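Local coordinates for protein peptidase, C14 family (Geobacter sulfurreducens PCA, PDB 3BIJ) that belongs to the caspase-like C14 peptidase family and may be a cysteine endopeptidase, although its function has not been established, at residues V230-G234 against Q272-T276. Numbering follows the deposited sequence.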
loop_
_atom_site.group_PDB
_atom_site.type_symbol
_atom_site.label_atom_id
_atom_site.label_comp_id
_atom_site.label_asym_id
_atom_site.label_seq_id
_atom_site.Cartn_x
_atom_site.Cartn_y
_atom_site.Cartn_z
ATOM N N VAL A 230 9.850 24.091 -17.146
ATOM C CA VAL A 230 11.100 24.789 -16.844
ATOM C C VAL A 230 11.416 25.739 -17.983
ATOM O O VAL A 230 12.004 26.788 -17.776
ATOM C CB VAL A 230 12.301 23.822 -16.662
ATOM C CG1 VAL A 230 11.981 22.776 -15.611
ATOM C CG2 VAL A 230 12.643 23.160 -17.980
ATOM N N TRP A 231 11.034 25.371 -19.198
ATOM C CA TRP A 231 11.295 26.248 -20.325
ATOM C C TRP A 231 10.474 27.522 -20.135
ATOM O O TRP A 231 10.844 28.596 -20.605
ATOM C CB TRP A 231 10.913 25.552 -21.621
ATOM C CG TRP A 231 10.992 26.427 -22.817
ATOM C CD1 TRP A 231 9.957 26.772 -23.652
ATOM C CD2 TRP A 231 12.167 27.008 -23.377
ATOM N NE1 TRP A 231 10.418 27.516 -24.696
ATOM C CE2 TRP A 231 11.774 27.679 -24.560
ATOM C CE3 TRP A 231 13.520 27.025 -23.004
ATOM C CZ2 TRP A 231 12.686 28.363 -25.377
ATOM C CZ3 TRP A 231 14.428 27.708 -23.822
ATOM C CH2 TRP A 231 13.999 28.365 -24.995
ATOM N N LYS A 232 9.360 27.391 -19.428
ATOM C CA LYS A 232 8.463 28.509 -19.142
ATOM C C LYS A 232 8.241 29.497 -20.285
ATOM O O LYS A 232 8.476 30.704 -20.139
ATOM C CB LYS A 232 8.924 29.279 -17.901
ATOM C CG LYS A 232 7.807 30.102 -17.270
ATOM C CD LYS A 232 8.252 30.742 -15.995
ATOM C CE LYS A 232 7.083 31.382 -15.265
ATOM N NZ LYS A 232 7.507 32.006 -13.966
ATOM N N ASN A 233 7.776 28.980 -21.423
ATOM C CA ASN A 233 7.476 29.807 -22.595
ATOM C C ASN A 233 8.634 30.681 -23.048
ATOM O O ASN A 233 8.425 31.840 -23.414
ATOM C CB ASN A 233 6.266 30.702 -22.303
ATOM C CG ASN A 233 5.071 29.916 -21.807
ATOM O OD1 ASN A 233 4.436 29.195 -22.570
ATOM N ND2 ASN A 233 4.761 30.047 -20.515
ATOM N N GLY A 234 9.853 30.142 -22.994
ATOM C CA GLY A 234 11.013 30.895 -23.439
ATOM C C GLY A 234 11.675 31.802 -22.428
ATOM O O GLY A 234 12.552 32.578 -22.791
ATOM N N GLN A 272 25.223 25.970 -25.293
ATOM C CA GLN A 272 24.212 26.891 -25.815
ATOM C C GLN A 272 22.907 26.808 -25.030
ATOM O O GLN A 272 22.759 25.985 -24.132
ATOM C CB GLN A 272 23.899 26.577 -27.280
ATOM C CG GLN A 272 25.088 26.532 -28.213
ATOM C CD GLN A 272 24.673 26.321 -29.661
ATOM O OE1 GLN A 272 23.967 25.368 -29.987
ATOM N NE2 GLN A 272 25.120 27.209 -30.537
ATOM N N ARG A 273 21.960 27.669 -25.382
ATOM C CA ARG A 273 20.653 27.673 -24.743
ATOM C C ARG A 273 19.862 26.516 -25.366
ATOM O O ARG A 273 19.895 26.313 -26.578
ATOM C CB ARG A 273 19.953 29.014 -24.979
ATOM C CG ARG A 273 18.937 29.332 -23.883
ATOM C CD ARG A 273 18.465 30.786 -23.756
ATOM N NE ARG A 273 17.263 30.982 -24.486
ATOM C CZ ARG A 273 16.010 31.309 -24.205
ATOM N NH1 ARG A 273 15.455 31.584 -23.029
ATOM N NH2 ARG A 273 15.281 31.337 -25.290
ATOM N N PRO A 274 19.130 25.753 -24.544
ATOM C CA PRO A 274 18.338 24.607 -25.005
ATOM C C PRO A 274 17.755 24.558 -26.423
ATOM O O PRO A 274 17.615 23.467 -26.968
ATOM C CB PRO A 274 17.266 24.452 -23.916
ATOM C CG PRO A 274 17.244 25.782 -23.224
ATOM C CD PRO A 274 18.703 26.148 -23.194
ATOM N N PHE A 275 17.406 25.674 -27.050
ATOM C CA PHE A 275 16.869 25.528 -28.407
ATOM C C PHE A 275 17.464 26.481 -29.400
ATOM O O PHE A 275 16.824 26.867 -30.372
ATOM C CB PHE A 275 15.356 25.672 -28.399
ATOM C CG PHE A 275 14.659 24.553 -27.693
ATOM C CD1 PHE A 275 14.514 23.310 -28.300
ATOM C CD2 PHE A 275 14.158 24.732 -26.413
ATOM C CE1 PHE A 275 13.877 22.262 -27.638
ATOM C CE2 PHE A 275 13.523 23.694 -25.741
ATOM C CZ PHE A 275 13.382 22.458 -26.355
ATOM N N THR A 276 18.720 26.808 -29.160
ATOM C CA THR A 276 19.437 27.740 -29.985
ATOM C C THR A 276 19.729 27.351 -31.433
ATOM O O THR A 276 20.200 26.256 -31.742
ATOM C CB THR A 276 20.747 28.131 -29.304
ATOM O OG1 THR A 276 20.467 28.590 -27.978
ATOM C CG2 THR A 276 21.429 29.226 -30.073
#
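R273 NH1 is held between two backbone carbonyls: it donates across the contact to G234 O at 3.1 Å, with an N-H...O angle of 172°, and also hydrogen-bonds to Y236 O two residues further on. G234 O lies in the guanidinium plane, at its edge, whereas seen from the carbonyl the donor stands well above the peptide plane. Two bonds to one nitrogen should limit rotation of the guanidinium and may ease the repulsion from K237, whose NZ lies near NH1. The arginine chain gets there by bending at chi3, and the side chains of R273 and W231 cross at about a right angle. W231 CH2 then sits over one guanidinium face, 3.3 Å from R273 NH2, but the ring and guanidinium planes are 45° apart, well short of a parallel stack.

In this caspase-type α/β fold the contact joins the C-terminal end of helix 222-231 to the loop that follows helix 267-271. K232 leaves helical geometry with positive phi, and the following turn brings G234 CA 3.4 Å above the plane of the W231 ring, toward its rim. F275 approaches the opposite face edge-on, a T-shaped pair with centroids 5.1 Å apart and planes at 80°; F275 CD2 is the atom that leads, 3.9 Å from W231 CH2. With its CG anti to the backbone N, the tryptophan places its ring between G234 CA and the F275 edge. P274 CG adds an apolar touch on W231 CZ3 at 3.5 Å. I39 of helix 29-42 packs against both aromatic side chains, and F243 of helix 240-250 meets P274. Within the loop, R273 O accepts from T276 N and, at 2.7 Å, from T276 OG1, both arriving from the same face of the carbonyl plane.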